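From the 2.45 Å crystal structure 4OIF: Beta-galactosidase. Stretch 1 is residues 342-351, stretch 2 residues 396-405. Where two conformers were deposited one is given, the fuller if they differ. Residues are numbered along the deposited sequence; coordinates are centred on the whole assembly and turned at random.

Stretch 1 342-351: HFLSSMQMIA
Stretch 2 (396-405) KALKKMSGIV

Stretch 1 is helical throughout, with phi/psi near -62/-42 and regular i to i+4 bonds from Ser346 N to His342 O (3.0 Å) through Ala351 N to Met347 O (2.9 Å). Stretch 2 enters as the last part of a helix, then tightens: Lys400 N bonds to Ala397 O at 3.1 Å and Met401 N to Leu398 O at 2.9 Å, while phi/psi shifts to -90/11 at Lys400 and -121/21 at Met401. Ile404 N to Met401 O (3.0 Å) closes a second turn, and Val405 leaves it extended at -53/124. Residue numbers rise together across the contact: CA of Phe343 lies 9.0 Å from CA of Ala397, CA of Met347 8.9 Å from CA of Leu398, and CA of Ile350 8.3 Å from CA of Ile404. At these spacings the backbones stay apart and side chains fill the gap, burying 270 Å² in total without a hydrogen bond across it.

Phe343, Met347 and Ile350 follow an i, i+4, i+7 pattern, which places them along one side of their helix. Phe343 leaves its backbone sideways, but chi1 t (-168°) and chi2 87° bring the ring nearer; its CE1 meets Ala397 CB at 3.5 Å, with the methyl at the ring edge, near its plane. Met347 also starts sideways. Its m, m bend, with chi3 at 125° between wells, carries CE to 4.0 Å from Ala397 CB and 4.1 Å from Leu398 CD2, and leaves SD 4.0 Å from Met401 CE. Ile350 points toward stretch 2 and is m, m (-56°, -60°): its CG1 lies 4.2 Å from Leu398 CD2, and its CG2 comes to 3.7 Å from Met401 CE and 3.9 Å from Ile404 CG2; CG1 is also near Met401, 4.3 Å from its CE.

Across from them, Ala397 points toward stretch 1, its short side chain accommodating both Phe343 and Met347. Leu398 begins sideways, and its m, t rotamer (-64°, 179°) brings CD2 within reach of Met347 and Ile350. Met401 points toward stretch 1; m, t, p (-74°, 165°, 69°) extends the chain and then turns CE in between Met347 and Ile350. Ile404, m, t (-58°, 160°), also points toward stretch 1 and ends the row with its CG2.

Ser346 turns its polar group back to its own helix: at chi1 m (-52°), OG donates to His342 O at 2.8 Å. Lys396, Lys399 and Lys400 are exposed, each with chi1 m and the rest of the chain t, and make no contact with stretch 1.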

ATOM      1  N   HIS A 342     -12.982  15.316 -28.721  1.00  9.65           N
ATOM      2  CA  HIS A 342     -12.067  16.435 -28.602  1.00  8.95           C
ATOM      3  C   HIS A 342     -12.779  17.732 -28.961  1.00  7.32           C
ATOM      4  O   HIS A 342     -12.705  18.731 -28.222  1.00  8.55           O
ATOM      5  CB  HIS A 342     -10.831  16.260 -29.475  1.00  8.26           C
ATOM      6  CG  HIS A 342      -9.887  17.412 -29.365  1.00 13.35           C
ATOM      7  ND1 HIS A 342      -9.391  17.842 -28.155  1.00 15.22           N
ATOM      8  CD2 HIS A 342      -9.395  18.262 -30.296  1.00 12.06           C
ATOM      9  CE1 HIS A 342      -8.609  18.888 -28.348  1.00 14.61           C
ATOM     10  NE2 HIS A 342      -8.600  19.167 -29.639  1.00 13.13           N
ATOM     11  N   PHE A 343     -13.481  17.711 -30.088  1.00  7.23           N
ATOM     12  CA  PHE A 343     -14.266  18.872 -30.500  1.00 13.64           C
ATOM     13  C   PHE A 343     -15.241  19.305 -29.379  1.00  9.91           C
ATOM     14  O   PHE A 343     -15.297  20.490 -28.971  1.00  8.46           O
ATOM     15  CB  PHE A 343     -15.024  18.580 -31.806  1.00  8.87           C
ATOM     16  CG  PHE A 343     -15.612  19.802 -32.420  1.00  8.96           C
ATOM     17  CD1 PHE A 343     -14.870  20.579 -33.286  1.00 10.33           C
ATOM     18  CD2 PHE A 343     -16.887  20.226 -32.068  1.00 13.69           C
ATOM     19  CE1 PHE A 343     -15.395  21.746 -33.810  1.00  5.72           C
ATOM     20  CE2 PHE A 343     -17.417  21.383 -32.595  1.00  6.65           C
ATOM     21  CZ  PHE A 343     -16.667  22.145 -33.466  1.00  4.56           C
ATOM     22  N   LEU A 344     -15.969  18.319 -28.866  1.00  7.54           N
ATOM     23  CA  LEU A 344     -16.963  18.516 -27.813  1.00  7.67           C
ATOM     24  C   LEU A 344     -16.373  19.168 -26.572  1.00  8.25           C
ATOM     25  O   LEU A 344     -16.890  20.192 -26.092  1.00 10.74           O
ATOM     26  CB  LEU A 344     -17.599  17.171 -27.453  1.00  6.73           C
ATOM     27  CG  LEU A 344     -18.417  17.004 -26.173  1.00  8.31           C
ATOM     28  CD1 LEU A 344     -19.602  17.965 -26.095  1.00  6.57           C
ATOM     29  CD2 LEU A 344     -18.882  15.550 -26.026  1.00  3.38           C
ATOM     30  N   SER A 345     -15.289  18.582 -26.064  1.00  6.38           N
ATOM     31  CA  SER A 345     -14.628  19.095 -24.864  1.00  6.09           C
ATOM     32  C   SER A 345     -14.064  20.514 -25.074  1.00  7.72           C
ATOM     33  O   SER A 345     -14.133  21.365 -24.171  1.00  9.20           O
ATOM     34  CB  SER A 345     -13.523  18.132 -24.405  1.00  6.64           C
ATOM     35  OG  SER A 345     -12.434  18.063 -25.306  1.00 11.07           O
ATOM     36  N   SER A 346     -13.529  20.784 -26.260  1.00  4.84           N
ATOM     37  CA  SER A 346     -13.030  22.125 -26.528  1.00  7.43           C
ATOM     38  C   SER A 346     -14.164  23.151 -26.493  1.00  6.94           C
ATOM     39  O   SER A 346     -14.037  24.256 -25.901  1.00  8.97           O
ATOM     40  CB  SER A 346     -12.315  22.158 -27.875  1.00 10.34           C
ATOM     41  OG  SER A 346     -11.339  21.141 -27.931  1.00  7.34           O
ATOM     42  N   MET A 347     -15.283  22.782 -27.116  1.00  5.42           N
ATOM     43  CA  MET A 347     -16.440  23.667 -27.094  1.00  9.09           C
ATOM     44  C   MET A 347     -16.926  23.883 -25.662  1.00  9.74           C
ATOM     45  O   MET A 347     -17.326  24.998 -25.309  1.00  6.36           O
ATOM     46  CB  MET A 347     -17.566  23.116 -27.964  1.00  9.45           C
ATOM     47  CG  MET A 347     -17.201  23.052 -29.436  1.00 11.07           C
ATOM     48  SD  MET A 347     -16.837  24.677 -30.125  1.00 13.06           S
ATOM     49  CE  MET A 347     -15.205  24.395 -30.789  1.00  3.84           C
ATOM     50  N   GLN A 348     -16.878  22.831 -24.840  1.00  6.10           N
ATOM     51  CA  GLN A 348     -17.289  22.970 -23.445  1.00  5.97           C
ATOM     52  C   GLN A 348     -16.394  23.965 -22.728  1.00 14.32           C
ATOM     53  O   GLN A 348     -16.855  24.769 -21.904  1.00  9.75           O
ATOM     54  CB  GLN A 348     -17.259  21.637 -22.709  1.00  8.58           C
ATOM     55  CG  GLN A 348     -17.799  21.771 -21.293  1.00  7.67           C
ATOM     56  CD  GLN A 348     -17.544  20.561 -20.415  1.00 11.62           C
ATOM     57  OE1 GLN A 348     -16.595  19.798 -20.633  1.00  8.14           O
ATOM     58  NE2 GLN A 348     -18.389  20.388 -19.399  1.00  5.10           N
ATOM     59  N   MET A 349     -15.106  23.907 -23.050  1.00  8.88           N
ATOM     60  CA  MET A 349     -14.160  24.837 -22.460  1.00  9.49           C
ATOM     61  C   MET A 349     -14.515  26.270 -22.821  1.00 14.07           C
ATOM     62  O   MET A 349     -14.543  27.141 -21.941  1.00 14.34           O
ATOM     63  CB  MET A 349     -12.738  24.504 -22.897  1.00 15.86           C
ATOM     64  CG  MET A 349     -12.146  23.343 -22.123  1.00 11.96           C
ATOM     65  SD  MET A 349     -11.894  23.770 -20.392  1.00 28.86           S
ATOM     66  CE  MET A 349     -11.487  22.163 -19.717  1.00 17.57           C
ATOM     67  N   ILE A 350     -14.797  26.520 -24.100  1.00  8.12           N
ATOM     68  CA  ILE A 350     -15.193  27.875 -24.497  1.00  4.84           C
ATOM     69  C   ILE A 350     -16.516  28.299 -23.829  1.00  8.77           C
ATOM     70  O   ILE A 350     -16.712  29.458 -23.472  1.00  8.91           O
ATOM     71  CB  ILE A 350     -15.325  27.994 -26.037  1.00 14.67           C
ATOM     72  CG1 ILE A 350     -14.015  27.566 -26.709  1.00  9.16           C
ATOM     73  CG2 ILE A 350     -15.726  29.424 -26.471  1.00  2.60           C
ATOM     74  CD1 ILE A 350     -12.823  28.399 -26.295  1.00 11.38           C
ATOM     75  N   ALA A 351     -17.419  27.349 -23.644  1.00 11.84           N
ATOM     76  CA  ALA A 351     -18.747  27.657 -23.145  1.00 11.32           C
ATOM     77  C   ALA A 351     -18.732  28.119 -21.678  1.00 13.42           C
ATOM     78  O   ALA A 351     -19.580  28.910 -21.265  1.00 10.48           O
ATOM     79  CB  ALA A 351     -19.653  26.452 -23.311  1.00  6.19           C
ATOM     80  N   LYS A 396     -10.813  25.408 -37.260  1.00 20.96           N
ATOM     81  CA  LYS A 396     -11.781  25.968 -38.204  0.62 18.98           C
ATOM     82  C   LYS A 396     -13.001  26.497 -37.472  1.00 16.53           C
ATOM     83  O   LYS A 396     -13.560  27.531 -37.839  1.00 23.81           O
ATOM     84  CB  LYS A 396     -12.212  24.918 -39.231  0.62 15.60           C
ATOM     85  CG  LYS A 396     -11.076  24.350 -40.066  0.62 20.28           C
ATOM     86  CD  LYS A 396     -11.539  23.140 -40.867  0.62 26.48           C
ATOM     87  CE  LYS A 396     -10.421  22.573 -41.736  0.62 30.67           C
ATOM     88  NZ  LYS A 396     -10.917  21.525 -42.678  0.62 28.64           N
ATOM     89  N   ALA A 397     -13.415  25.784 -36.431  1.00 16.45           N
ATOM     90  CA  ALA A 397     -14.572  26.223 -35.679  1.00 12.44           C
ATOM     91  C   ALA A 397     -14.256  27.502 -34.909  1.00 21.72           C
ATOM     92  O   ALA A 397     -15.064  28.436 -34.887  1.00 18.49           O
ATOM     93  CB  ALA A 397     -15.045  25.130 -34.750  1.00  9.09           C
ATOM     94  N   LEU A 398     -13.071  27.554 -34.304  1.00 13.94           N
ATOM     95  CA  LEU A 398     -12.682  28.685 -33.468  1.00 21.12           C
ATOM     96  C   LEU A 398     -12.506  29.951 -34.289  1.00 17.92           C
ATOM     97  O   LEU A 398     -12.773  31.049 -33.813  1.00 13.30           O
ATOM     98  CB  LEU A 398     -11.387  28.389 -32.708  1.00 20.16           C
ATOM     99  CG  LEU A 398     -11.369  27.263 -31.671  1.00 19.78           C
ATOM    100  CD1 LEU A 398      -9.965  27.137 -31.071  1.00 13.75           C
ATOM    101  CD2 LEU A 398     -12.432  27.460 -30.572  1.00 16.29           C
ATOM    102  N   LYS A 399     -12.046  29.806 -35.523  1.00 18.87           N
ATOM    103  CA  LYS A 399     -11.909  30.984 -36.369  1.00 21.64           C
ATOM    104  C   LYS A 399     -13.246  31.700 -36.587  1.00 21.13           C
ATOM    105  O   LYS A 399     -13.275  32.908 -36.801  1.00 17.02           O
ATOM    106  CB  LYS A 399     -11.273  30.604 -37.706  1.00 16.01           C
ATOM    107  CG  LYS A 399      -9.802  30.260 -37.544  1.00 27.41           C
ATOM    108  CD  LYS A 399      -9.110  29.862 -38.836  1.00 26.63           C
ATOM    109  CE  LYS A 399      -7.598  29.817 -38.612  1.00 29.53           C
ATOM    110  NZ  LYS A 399      -6.823  29.303 -39.781  1.00 35.66           N
ATOM    111  N   LYS A 400     -14.355  30.969 -36.503  1.00 21.96           N
ATOM    112  CA  LYS A 400     -15.671  31.583 -36.672  1.00 18.33           C
ATOM    113  C   LYS A 400     -16.247  32.086 -35.357  1.00 19.51           C
ATOM    114  O   LYS A 400     -17.419  32.451 -35.304  1.00 23.30           O
ATOM    115  CB  LYS A 400     -16.671  30.601 -37.292  1.00 21.77           C
ATOM    116  CG  LYS A 400     -16.211  29.920 -38.567  1.00 29.68           C
ATOM    117  CD  LYS A 400     -17.247  28.903 -39.038  1.00 26.71           C
ATOM    118  CE  LYS A 400     -16.750  28.091 -40.234  1.00 41.29           C
ATOM    119  NZ  LYS A 400     -17.760  27.080 -40.677  1.00 25.41           N
ATOM    120  N   MET A 401     -15.436  32.115 -34.301  1.00 18.62           N
ATOM    121  CA  MET A 401     -15.967  32.382 -32.963  1.00 15.49           C
ATOM    122  C   MET A 401     -15.366  33.602 -32.259  1.00 12.86           C
ATOM    123  O   MET A 401     -15.445  33.719 -31.039  1.00 19.29           O
ATOM    124  CB  MET A 401     -15.783  31.127 -32.085  1.00 19.25           C
ATOM    125  CG  MET A 401     -16.763  30.000 -32.423  1.00 15.25           C
ATOM    126  SD  MET A 401     -16.340  28.389 -31.734  1.00 19.59           S
ATOM    127  CE  MET A 401     -16.612  28.641 -29.982  1.00  9.42           C
ATOM    128  N   SER A 402     -14.791  34.529 -33.016  1.00 13.99           N
ATOM    129  CA  SER A 402     -14.068  35.636 -32.399  1.00 13.09           C
ATOM    130  C   SER A 402     -14.957  36.576 -31.588  1.00  8.64           C
ATOM    131  O   SER A 402     -14.466  37.336 -30.761  1.00 20.35           O
ATOM    132  CB  SER A 402     -13.325  36.429 -33.468  1.00 10.06           C
ATOM    133  OG  SER A 402     -14.223  36.878 -34.457  1.00 24.25           O
ATOM    134  N   GLY A 403     -16.263  36.527 -31.818  1.00 11.71           N
ATOM    135  CA  GLY A 403     -17.195  37.373 -31.092  1.00 11.95           C
ATOM    136  C   GLY A 403     -17.391  36.936 -29.652  1.00 18.83           C
ATOM    137  O   GLY A 403     -17.828  37.708 -28.795  1.00 12.32           O
ATOM    138  N   ILE A 404     -17.060  35.680 -29.384  1.00 12.25           N
ATOM    139  CA  ILE A 404     -17.166  35.148 -28.042  1.00 14.03           C
ATOM    140  C   ILE A 404     -16.002  35.659 -27.172  1.00 18.80           C
ATOM    141  O   ILE A 404     -16.126  35.793 -25.940  1.00 12.42           O
ATOM    142  CB  ILE A 404     -17.212  33.619 -28.094  1.00  9.03           C
ATOM    143  CG1 ILE A 404     -18.406  33.182 -28.950  1.00 12.96           C
ATOM    144  CG2 ILE A 404     -17.313  33.027 -26.700  1.00  6.46           C
ATOM    145  CD1 ILE A 404     -18.306  31.749 -29.478  1.00 14.61           C
ATOM    146  N   VAL A 405     -14.887  35.979 -27.823  1.00  8.35           N
ATOM    147  CA  VAL A 405     -13.704  36.462 -27.118  1.00 15.29           C
ATOM    148  C   VAL A 405     -14.021  37.652 -26.212  1.00 17.97           C
ATOM    149  O   VAL A 405     -14.571  38.665 -26.652  1.00 17.91           O
ATOM    150  CB  VAL A 405     -12.583  36.862 -28.100  1.00 14.61           C
ATOM    151  CG1 VAL A 405     -11.411  37.490 -27.348  1.00 11.56           C
ATOM    152  CG2 VAL A 405     -12.127  35.650 -28.891  1.00  9.50           C
TER